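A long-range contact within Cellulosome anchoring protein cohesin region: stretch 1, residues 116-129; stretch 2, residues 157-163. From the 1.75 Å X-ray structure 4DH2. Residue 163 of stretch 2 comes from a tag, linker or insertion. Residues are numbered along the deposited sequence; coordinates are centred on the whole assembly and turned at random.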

# COMPACT_ATOMS: atom_id res chain seq x y z
N ARG A 116 18.84 3.18 5.47
CA ARG A 116 20.27 3.50 5.56
C ARG A 116 20.70 4.08 4.26
O ARG A 116 20.41 3.52 3.22
CB ARG A 116 21.10 2.24 5.82
CG ARG A 116 22.60 2.52 5.76
CD ARG A 116 23.42 1.25 5.76
NE ARG A 116 23.56 0.69 7.10
CZ ARG A 116 23.35 -0.58 7.42
NH1 ARG A 116 22.98 -1.46 6.50
NH2 ARG A 116 23.50 -0.97 8.67
N ILE A 117 21.38 5.21 4.32
CA ILE A 117 21.95 5.79 3.12
C ILE A 117 23.33 5.19 2.88
O ILE A 117 24.20 5.25 3.75
CB ILE A 117 22.05 7.32 3.25
CG1 ILE A 117 20.68 7.89 3.62
CG2 ILE A 117 22.62 7.92 1.96
CD1 ILE A 117 20.69 9.37 3.88
N LYS A 118 23.53 4.60 1.71
CA LYS A 118 24.76 3.82 1.51
C LYS A 118 25.99 4.71 1.58
O LYS A 118 26.04 5.76 0.96
CB LYS A 118 24.69 3.00 0.22
CG LYS A 118 23.57 1.96 0.28
CD LYS A 118 23.72 0.86 -0.74
CE LYS A 118 22.56 -0.11 -0.63
NZ LYS A 118 22.62 -1.20 -1.65
N PRO A 119 26.99 4.30 2.37
CA PRO A 119 28.13 5.19 2.61
C PRO A 119 28.98 5.40 1.37
O PRO A 119 29.75 6.34 1.34
CB PRO A 119 28.93 4.46 3.70
CG PRO A 119 28.54 3.02 3.58
CD PRO A 119 27.10 3.03 3.11
N ASP A 120 28.81 4.55 0.35
CA ASP A 120 29.66 4.57 -0.84
C ASP A 120 28.99 5.21 -2.03
O ASP A 120 29.37 4.95 -3.18
CB ASP A 120 30.05 3.14 -1.22
CG ASP A 120 28.87 2.33 -1.74
OD1 ASP A 120 27.73 2.58 -1.30
OD2 ASP A 120 29.09 1.45 -2.59
N ILE A 121 28.01 6.06 -1.78
CA ILE A 121 27.23 6.64 -2.87
C ILE A 121 28.06 7.65 -3.69
O ILE A 121 27.78 7.88 -4.86
CB ILE A 121 25.92 7.29 -2.34
CG1 ILE A 121 24.95 7.56 -3.49
CG2 ILE A 121 26.20 8.58 -1.62
CD1 ILE A 121 24.58 6.31 -4.27
N PHE A 122 29.09 8.24 -3.10
CA PHE A 122 29.89 9.23 -3.81
C PHE A 122 31.12 8.63 -4.49
O PHE A 122 31.95 9.36 -5.02
CB PHE A 122 30.28 10.38 -2.90
CG PHE A 122 29.12 11.24 -2.50
CD1 PHE A 122 28.75 12.34 -3.26
CD2 PHE A 122 28.35 10.93 -1.39
CE1 PHE A 122 27.67 13.14 -2.91
CE2 PHE A 122 27.26 11.71 -1.03
CZ PHE A 122 26.93 12.83 -1.78
N LYS A 123 31.22 7.30 -4.47
CA LYS A 123 32.32 6.62 -5.12
C LYS A 123 32.36 7.01 -6.59
O LYS A 123 31.34 6.99 -7.27
CB LYS A 123 32.14 5.10 -5.03
CG LYS A 123 31.04 4.59 -5.95
CD LYS A 123 30.73 3.12 -5.72
CE LYS A 123 29.37 2.74 -6.32
NZ LYS A 123 29.07 1.29 -6.17
N ASP A 124 33.54 7.36 -7.07
CA ASP A 124 33.69 7.64 -8.49
C ASP A 124 32.93 8.91 -8.87
O ASP A 124 32.64 9.14 -10.04
CB ASP A 124 33.16 6.44 -9.30
CG ASP A 124 33.92 6.23 -10.59
OD1 ASP A 124 35.14 5.94 -10.51
OD2 ASP A 124 33.31 6.35 -11.67
N SER A 125 32.61 9.74 -7.87
CA SER A 125 31.91 10.98 -8.13
C SER A 125 32.61 12.18 -7.53
O SER A 125 33.21 12.09 -6.46
CB SER A 125 30.48 10.92 -7.57
OG SER A 125 29.93 12.23 -7.53
N GLY A 126 32.52 13.31 -8.22
CA GLY A 126 33.14 14.52 -7.74
C GLY A 126 32.20 15.48 -7.04
O GLY A 126 32.59 16.58 -6.69
N SER A 127 30.95 15.07 -6.82
CA SER A 127 30.03 15.94 -6.12
C SER A 127 30.15 15.75 -4.62
O SER A 127 30.62 14.71 -4.15
CB SER A 127 28.60 15.63 -6.55
OG SER A 127 28.58 15.38 -7.94
N THR A 128 29.70 16.76 -3.89
CA THR A 128 29.61 16.68 -2.46
C THR A 128 28.14 16.58 -2.03
O THR A 128 27.86 16.40 -0.86
CB THR A 128 30.21 17.91 -1.79
OG1 THR A 128 29.47 19.07 -2.18
CG2 THR A 128 31.68 18.08 -2.17
N LYS A 129 27.21 16.74 -2.98
CA LYS A 129 25.79 16.69 -2.64
C LYS A 129 25.04 15.88 -3.70
O LYS A 129 25.21 16.13 -4.90
CB LYS A 129 25.21 18.12 -2.58
CG LYS A 129 23.79 18.21 -2.07
CD LYS A 129 23.22 19.61 -2.23
CE LYS A 129 23.65 20.52 -1.09
NZ LYS A 129 22.90 21.81 -1.09
N LYS A 157 12.32 13.54 -1.88
CA LYS A 157 13.73 13.35 -2.16
C LYS A 157 14.47 13.27 -0.84
O LYS A 157 14.05 13.87 0.15
CB LYS A 157 14.32 14.53 -2.94
CG LYS A 157 13.82 15.87 -2.40
CD LYS A 157 14.71 17.04 -2.73
CE LYS A 157 14.10 18.33 -2.17
NZ LYS A 157 14.77 19.54 -2.67
N VAL A 158 15.55 12.50 -0.86
CA VAL A 158 16.52 12.50 0.20
C VAL A 158 17.72 13.26 -0.35
O VAL A 158 18.27 12.90 -1.39
CB VAL A 158 16.98 11.09 0.57
CG1 VAL A 158 18.01 11.16 1.72
CG2 VAL A 158 15.78 10.22 0.96
N GLU A 159 18.08 14.33 0.35
CA GLU A 159 19.26 15.10 0.02
C GLU A 159 20.39 14.49 0.81
O GLU A 159 20.27 14.30 2.02
CB GLU A 159 19.08 16.56 0.42
CG GLU A 159 20.37 17.36 0.26
CD GLU A 159 20.17 18.85 0.40
OE1 GLU A 159 19.02 19.31 0.22
OE2 GLU A 159 21.16 19.56 0.70
N ILE A 160 21.47 14.15 0.13
CA ILE A 160 22.56 13.41 0.73
C ILE A 160 23.87 14.17 0.61
O ILE A 160 24.31 14.51 -0.50
CB ILE A 160 22.74 12.08 0.03
CG1 ILE A 160 21.41 11.32 -0.03
CG2 ILE A 160 23.78 11.23 0.73
CD1 ILE A 160 21.47 10.14 -1.01
N GLU A 161 24.50 14.45 1.74
CA GLU A 161 25.81 15.14 1.74
C GLU A 161 26.94 14.14 1.91
O GLU A 161 26.83 13.18 2.67
CB GLU A 161 25.87 16.20 2.85
CG GLU A 161 25.26 17.54 2.48
CD GLU A 161 23.74 17.53 2.47
OE1 GLU A 161 23.13 16.64 3.12
OE2 GLU A 161 23.14 18.41 1.82
N LYS A 162 28.04 14.38 1.22
CA LYS A 162 29.18 13.50 1.30
C LYS A 162 29.77 13.69 2.69
O LYS A 162 29.75 14.79 3.24
CB LYS A 162 30.22 13.86 0.24
CG LYS A 162 31.34 12.83 0.13
CD LYS A 162 32.35 13.15 -0.97
CE LYS A 162 33.46 12.10 -1.02
NZ LYS A 162 34.36 12.24 -2.21
N LEU A 163 30.26 12.60 3.25
CA LEU A 163 30.84 12.63 4.59
C LEU A 163 32.24 13.24 4.56
O LEU A 163 33.04 12.92 3.69
CB LEU A 163 30.88 11.20 5.14
CG LEU A 163 30.75 11.04 6.64
CD1 LEU A 163 29.55 11.81 7.18
CD2 LEU A 163 30.64 9.57 6.97
O HOH W 1 34.26 10.04 -4.07
O HOH W 2 33.02 13.68 -4.36

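The centre of this contact is apolar and forms around Ile160. Its side chain meets three residues of the first stretch. Ile160 CG2 lies 3.7 Å from Ile117 CG2, 3.9 Å from Phe122 CE2 and 4.3 Å from Ile121 CG2. Ile117 points toward the second stretch and also reaches Val158, with Ile117 CD1 3.9 Å from Val158 CG1. Ile117, Phe122, Val158 and Ile160 are all buried. Branched aliphatic side chains suit this place because they fill space close to the backbone and bring no polar group of their own that would need a partner.

Phe122 carries the apolar region outward to Lys162. It sits in a loop folded by successive turns: type I from Lys118 to Ile121, type I from Asp120 to Lys123, and type II from Phe122 to Ser125. The last is closed by Ser125 N donating to Phe122 O at 3.0 Å. The Phe122 side chain, with chi1 in the m well, points toward the second stretch. The edge of its ring meets backbone, with Phe122 CZ 3.4 Å from Ile160 O. One face is covered by Lys162. Lys162 CB stands 3.7 Å from the centroid of the Phe122 ring, 6° off the ring normal, in a CH-pi contact. A flat aromatic ring suits this position, since it offers a broad surface to the aliphatic part of the lysine.

The rest of Lys162 is fully extended, with all four chi angles t. This carries the charged end beyond the ring to the backbone carbonyls of the loop. Two waters complete the link. Water 1 accepts from Lys162 NZ at 2.9 Å and donates to Phe122 O at 2.6 Å. Water 2 also accepts from Lys162 NZ at 2.9 Å and donates to Ser125 O and Ser127 O, each at 2.6 Å. Lysine thus serves twice here, with methylene groups against the ring and an ammonium group at the solvated edge. Within the loop, Ser127 N donates to Ser125 OG at 3.1 Å, tying these two residues together.

Backbone pairing joins the ends of the stretches. Lys162 N donates to Thr128 O at 2.9 Å, with a nearly straight angle of 162°. Next to it, Lys129 and Glu161 form an antiparallel, non-hydrogen-bonded pair. Two CA-H...O contacts support it: Glu161 CA to Thr128 O at 3.5 Å, and Lys129 CA to Ile160 O at 3.4 Å.

The outer polar edge is a cluster of charged side chains. Lys129 and Glu161 leave the same face of the sheet, and Glu159 brings its carboxylate in beside them. Lys129 NZ forms a salt bridge with Glu159 OE2 at 3.4 Å. Glu161 OE2 is farther from Lys129 NZ, at 4.5 Å. Glu159 OE2 and Glu161 OE2 are only 2.5 Å apart, so one acid group probably holds a proton. Altogether the two stretches bury 525 Å², both sides summed.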